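Local coordinates for protein nine-heme cytochrome c (PDB 1OFW) that carries electrons through nine covalently bound c-type hemes and may form part of a transmembrane redox complex that supplies electrons for sulfate reduction, at residues T61-E66 against N72-D77. Sequence-based numbering, arbitrary orientation. Where two conformers were deposited one is given.
Sequences TCHTVE and NYITLD. With HEC (heme c), chain D.
The imidazole of His63 meets both the backbone oxygen and the CG2 methyl of Ile74, while its other nitrogen binds heme iron. NE2 of His63 lies 2.0 Å from the iron; ND1, the other ring nitrogen, donates to Ile74 O at 2.9 Å. That bond is nearly straight, 168° at the hydrogen, and the oxygen sits only 3° out of the imidazole plane, although ND1 approaches from well above the plane of the carbonyl. A ring gripped at both nitrogens has its rotation fixed, and the acceptor would be expected to make the imidazole a somewhat stronger electron donor to iron. With chi1 -62° the ring swings to the backbone N side of His63, and CG2 of Ile74, which is anti to its own backbone N, comes alongside it, 3.5 Å from CE1. A water within hydrogen-bonding distance of both Ile74 O and Cys62 O links the two carbonyls, so the carbonyl orienting the ligand is also linked through water to the heme-binding segment.

Farther along, Leu76 N donates to Thr64 O at 2.9 Å, noticeably bent, at the start of helix 76-81, where Thr75 occupies the N-cap position. The side chain of Leu76 extends with CG anti to the backbone N, laying CD1 against His63 O at 3.5 Å; this buried oxygen has no polar partner in the model. CD2 meets CG2 of Val65 obliquely, and CB of Thr75 rests against Val65 O. Leu76 also touches a second heme.

At the porphyrin edge Cys62 SG forms a thioether with heme CAC, and His52 supplies the second axial ligand. Cysteine followed directly by an iron-binding histidine, with Cys59 as the second thioether, is the CXXCH motif of bis-histidine hemes in class III cytochromes c.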
ATOM      1  N   THR A  61     -22.148  11.140  -4.162  1.00 19.57           N
ATOM      2  CA  THR A  61     -23.207  12.131  -4.405  1.00 24.22           C
ATOM      3  C   THR A  61     -22.678  13.290  -5.245  1.00 21.90           C
ATOM      4  O   THR A  61     -23.430  13.979  -5.958  1.00 21.85           O
ATOM      5  CB  THR A  61     -23.817  12.758  -3.144  1.00 26.09           C
ATOM      6  OG1 THR A  61     -22.838  13.503  -2.442  1.00 34.82           O
ATOM      7  CG2 THR A  61     -24.332  11.652  -2.255  1.00 21.16           C
ATOM      8  N   CYS A  62     -21.373  13.511  -5.163  1.00 20.35           N
ATOM      9  CA  CYS A  62     -20.753  14.577  -5.950  1.00 18.41           C
ATOM     10  C   CYS A  62     -19.779  14.080  -6.995  1.00 20.99           C
ATOM     11  O   CYS A  62     -19.559  14.687  -8.029  1.00 20.61           O
ATOM     12  CB  CYS A  62     -20.032  15.512  -4.975  1.00 20.02           C
ATOM     13  SG  CYS A  62     -21.147  16.336  -3.818  1.00 20.61           S
ATOM     14  N   HIS A  63     -19.146  12.939  -6.711  1.00 18.92           N
ATOM     15  CA  HIS A  63     -18.106  12.377  -7.545  1.00 17.33           C
ATOM     16  C   HIS A  63     -18.652  11.123  -8.211  1.00 17.87           C
ATOM     17  O   HIS A  63     -18.493  10.016  -7.727  1.00 16.34           O
ATOM     18  CB  HIS A  63     -16.832  12.032  -6.769  1.00 15.98           C
ATOM     19  CG  HIS A  63     -16.159  13.195  -6.114  1.00 14.41           C
ATOM     20  ND1 HIS A  63     -15.553  14.205  -6.829  1.00 14.68           N
ATOM     21  CD2 HIS A  63     -15.965  13.519  -4.824  1.00 16.99           C
ATOM     22  CE1 HIS A  63     -15.028  15.082  -5.999  1.00 17.12           C
ATOM     23  NE2 HIS A  63     -15.260  14.712  -4.732  1.00 17.10           N
ATOM     24  N   THR A  64     -19.291  11.307  -9.356  1.00 21.83           N
ATOM     25  CA  THR A  64     -19.785  10.143 -10.100  1.00 19.16           C
ATOM     26  C   THR A  64     -18.784   9.689 -11.136  1.00 16.81           C
ATOM     27  O   THR A  64     -17.762  10.346 -11.381  1.00 17.15           O
ATOM     28  CB  THR A  64     -21.124  10.490 -10.788  1.00 25.37           C
ATOM     29  OG1 THR A  64     -20.886  11.713 -11.494  1.00 22.12           O
ATOM     30  CG2 THR A  64     -22.223  10.751  -9.783  1.00 29.42           C
ATOM     31  N   VAL A  65     -19.053   8.543 -11.746  1.00 16.52           N
ATOM     32  CA  VAL A  65     -18.120   7.992 -12.715  1.00 18.31           C
ATOM     33  C   VAL A  65     -17.758   8.995 -13.818  1.00 21.57           C
ATOM     34  O   VAL A  65     -16.587   9.104 -14.152  1.00 21.74           O
ATOM     35  CB  VAL A  65     -18.638   6.687 -13.340  1.00 23.38           C
ATOM     36  CG1 VAL A  65     -17.691   6.281 -14.471  1.00 24.59           C
ATOM     37  CG2 VAL A  65     -18.782   5.586 -12.275  1.00 21.90           C
ATOM     38  N   GLU A  66     -18.728   9.743 -14.332  1.00 25.06           N
ATOM     39  CA  GLU A  66     -18.542  10.662 -15.452  1.00 25.78           C
ATOM     40  C   GLU A  66     -18.154  12.069 -15.059  1.00 23.08           C
ATOM     41  O   GLU A  66     -17.651  12.912 -15.779  1.00 25.17           O
ATOM     42  CB  GLU A  66     -19.891  10.706 -16.224  1.00 27.77           C
ATOM     43  CG  GLU A  66     -21.078  11.186 -15.405  1.00 34.18           C
ATOM     44  CD  GLU A  66     -21.953  10.121 -14.789  1.00 39.68           C
ATOM     45  OE1 GLU A  66     -21.427   9.006 -14.572  1.00 39.40           O
ATOM     46  OE2 GLU A  66     -23.154  10.352 -14.518  1.00 43.27           O
ATOM     47  N   ASN A  72     -17.359  19.494  -8.946  1.00 25.47           N
ATOM     48  CA  ASN A  72     -16.552  20.175  -9.953  1.00 24.61           C
ATOM     49  C   ASN A  72     -16.007  19.242 -11.023  1.00 21.98           C
ATOM     50  O   ASN A  72     -14.862  19.491 -11.455  1.00 24.90           O
ATOM     51  CB  ASN A  72     -15.428  20.920  -9.245  1.00 23.90           C
ATOM     52  CG  ASN A  72     -15.902  22.170  -8.533  1.00 35.02           C
ATOM     53  OD1 ASN A  72     -15.058  22.936  -8.044  1.00 41.67           O
ATOM     54  ND2 ASN A  72     -17.200  22.429  -8.403  1.00 33.95           N
ATOM     55  N   TYR A  73     -16.832  18.268 -11.390  1.00 23.46           N
ATOM     56  CA  TYR A  73     -16.593  17.284 -12.437  1.00 24.85           C
ATOM     57  C   TYR A  73     -15.385  16.409 -12.147  1.00 26.45           C
ATOM     58  O   TYR A  73     -14.811  15.734 -13.004  1.00 23.05           O
ATOM     59  CB  TYR A  73     -16.429  18.002 -13.801  1.00 29.89           C
ATOM     60  CG  TYR A  73     -17.779  18.580 -14.179  1.00 33.25           C
ATOM     61  CD1 TYR A  73     -18.184  19.845 -13.788  1.00 36.13           C
ATOM     62  CD2 TYR A  73     -18.661  17.825 -14.935  1.00 37.94           C
ATOM     63  CE1 TYR A  73     -19.422  20.346 -14.144  1.00 35.57           C
ATOM     64  CE2 TYR A  73     -19.906  18.323 -15.289  1.00 42.87           C
ATOM     65  CZ  TYR A  73     -20.286  19.587 -14.895  1.00 38.76           C
ATOM     66  OH  TYR A  73     -21.527  20.054 -15.257  1.00 45.40           O
ATOM     67  N   ILE A  74     -14.933  16.450 -10.886  1.00 22.21           N
ATOM     68  CA  ILE A  74     -13.869  15.521 -10.470  1.00 19.74           C
ATOM     69  C   ILE A  74     -14.514  14.146 -10.393  1.00 18.57           C
ATOM     70  O   ILE A  74     -15.514  13.989  -9.678  1.00 17.73           O
ATOM     71  CB  ILE A  74     -13.298  15.988  -9.138  1.00 21.04           C
ATOM     72  CG1 ILE A  74     -12.478  17.291  -9.272  0.58 20.52           C
ATOM     73  CG2 ILE A  74     -12.492  14.919  -8.423  1.00 17.33           C
ATOM     74  CD1 ILE A  74     -11.159  17.084  -9.981  0.58 22.88           C
ATOM     75  N   THR A  75     -14.006  13.164 -11.105  1.00 16.54           N
ATOM     76  CA  THR A  75     -14.736  11.919 -11.228  1.00 17.61           C
ATOM     77  C   THR A  75     -14.453  11.004 -10.013  1.00 15.06           C
ATOM     78  O   THR A  75     -13.601  11.267  -9.181  1.00 15.05           O
ATOM     79  CB  THR A  75     -14.401  11.124 -12.496  1.00 16.58           C
ATOM     80  OG1 THR A  75     -13.021  10.838 -12.494  1.00 18.39           O
ATOM     81  CG2 THR A  75     -14.617  11.937 -13.774  1.00 22.26           C
ATOM     82  N   LEU A  76     -15.223   9.925  -9.967  1.00 14.34           N
ATOM     83  CA  LEU A  76     -15.062   8.905  -8.933  1.00 14.64           C
ATOM     84  C   LEU A  76     -13.652   8.355  -8.951  1.00 15.17           C
ATOM     85  O   LEU A  76     -12.990   8.188  -7.922  1.00 15.04           O
ATOM     86  CB  LEU A  76     -16.117   7.833  -9.202  1.00 15.95           C
ATOM     87  CG  LEU A  76     -16.245   6.710  -8.174  1.00 15.82           C
ATOM     88  CD1 LEU A  76     -16.572   7.232  -6.793  1.00 18.45           C
ATOM     89  CD2 LEU A  76     -17.307   5.717  -8.599  1.00 19.27           C
ATOM     90  N   ASP A  77     -13.157   8.068 -10.150  1.00 15.25           N
ATOM     91  CA  ASP A  77     -11.807   7.549 -10.329  1.00 15.00           C
ATOM     92  C   ASP A  77     -10.810   8.475  -9.660  1.00 17.51           C
ATOM     93  O   ASP A  77      -9.907   8.111  -8.900  1.00 17.18           O
ATOM     94  CB  ASP A  77     -11.515   7.365 -11.829  1.00 14.98           C
ATOM     95  CG  ASP A  77     -10.066   7.127 -12.164  1.00 19.62           C
ATOM     96  OD1 ASP A  77      -9.417   6.367 -11.439  1.00 23.89           O
ATOM     97  OD2 ASP A  77      -9.514   7.632 -13.156  1.00 21.35           O
TER
HETATM   98 FE   HEC D1295     -14.632  15.656  -3.060  1.00 16.77          FE
HETATM   99  CHA HEC D1295     -12.363  17.542  -4.769  1.00 15.87           C
HETATM  100  CHB HEC D1295     -12.327  13.172  -2.665  1.00 12.06           C
HETATM  101  CHC HEC D1295     -16.844  13.943  -1.103  1.00 18.11           C
HETATM  102  CHD HEC D1295     -17.061  17.898  -3.847  1.00 17.80           C
HETATM  103  NA  HEC D1295     -12.744  15.413  -3.611  1.00 14.26           N
HETATM  104  C1A HEC D1295     -11.936  16.317  -4.307  1.00 17.84           C
HETATM  105  C2A HEC D1295     -10.603  15.768  -4.447  1.00 16.99           C
HETATM  106  C3A HEC D1295     -10.626  14.517  -3.910  1.00 14.34           C
HETATM  107  C4A HEC D1295     -11.940  14.305  -3.356  1.00 13.61           C
HETATM  108  CMA HEC D1295      -9.461  13.529  -3.812  1.00 15.47           C
HETATM  109  CAA HEC D1295      -9.373  16.478  -5.024  1.00 15.24           C
HETATM  110  CBA HEC D1295      -9.196  16.155  -6.523  1.00 17.47           C
HETATM  111  CGA HEC D1295      -7.993  16.899  -7.109  1.00 23.85           C
HETATM  112  O1A HEC D1295      -7.493  17.872  -6.484  1.00 24.43           O
HETATM  113  O2A HEC D1295      -7.556  16.448  -8.190  1.00 22.44           O
HETATM  114  NB  HEC D1295     -14.602  13.962  -2.044  1.00 15.74           N
HETATM  115  C1B HEC D1295     -13.552  13.052  -2.036  1.00 16.30           C
HETATM  116  C2B HEC D1295     -13.909  11.919  -1.180  1.00 16.44           C
HETATM  117  C3B HEC D1295     -15.159  12.113  -0.746  1.00 17.11           C
HETATM  118  C4B HEC D1295     -15.601  13.394  -1.298  1.00 16.86           C
HETATM  119  CMB HEC D1295     -12.934  10.764  -0.879  1.00 15.60           C
HETATM  120  CAB HEC D1295     -16.034  11.259   0.172  1.00 11.94           C
HETATM  121  CBB HEC D1295     -15.275  10.933   1.474  1.00 16.06           C
HETATM  122  NC  HEC D1295     -16.538  15.933  -2.509  1.00 17.60           N
HETATM  123  C1C HEC D1295     -17.312  15.079  -1.747  1.00 17.60           C
HETATM  124  C2C HEC D1295     -18.697  15.526  -1.701  1.00 20.85           C
HETATM  125  C3C HEC D1295     -18.765  16.624  -2.490  1.00 19.96           C
HETATM  126  C4C HEC D1295     -17.432  16.880  -2.989  1.00 21.47           C
HETATM  127  CMC HEC D1295     -19.797  14.781  -0.920  1.00 16.29           C
HETATM  128  CAC HEC D1295     -20.009  17.438  -2.921  1.00 18.76           C
HETATM  129  CBC HEC D1295     -20.810  18.004  -1.738  1.00 19.24           C
HETATM  130  ND  HEC D1295     -14.671  17.442  -3.964  1.00 19.03           N
HETATM  131  C1D HEC D1295     -15.784  18.219  -4.185  1.00 18.03           C
HETATM  132  C2D HEC D1295     -15.373  19.460  -4.816  1.00 22.35           C
HETATM  133  C3D HEC D1295     -14.053  19.401  -5.013  1.00 19.54           C
HETATM  134  C4D HEC D1295     -13.613  18.080  -4.585  1.00 17.23           C
HETATM  135  CMD HEC D1295     -16.384  20.580  -5.125  1.00 22.08           C
HETATM  136  CAD HEC D1295     -13.075  20.490  -5.534  1.00 20.99           C
HETATM  137  CBD HEC D1295     -12.598  21.268  -4.280  1.00 21.65           C
HETATM  138  CGD HEC D1295     -11.397  22.163  -4.491  1.00 31.91           C
HETATM  139  O1D HEC D1295     -10.899  22.733  -3.482  1.00 34.99           O
HETATM  140  O2D HEC D1295     -10.983  22.254  -5.664  1.00 32.72           O
HETATM  141  O   HOH W   1     -18.007  15.052 -10.152  1.00 26.47           O
HETATM  142  O   HOH W   2     -16.525  15.045 -15.954  1.00 55.24           O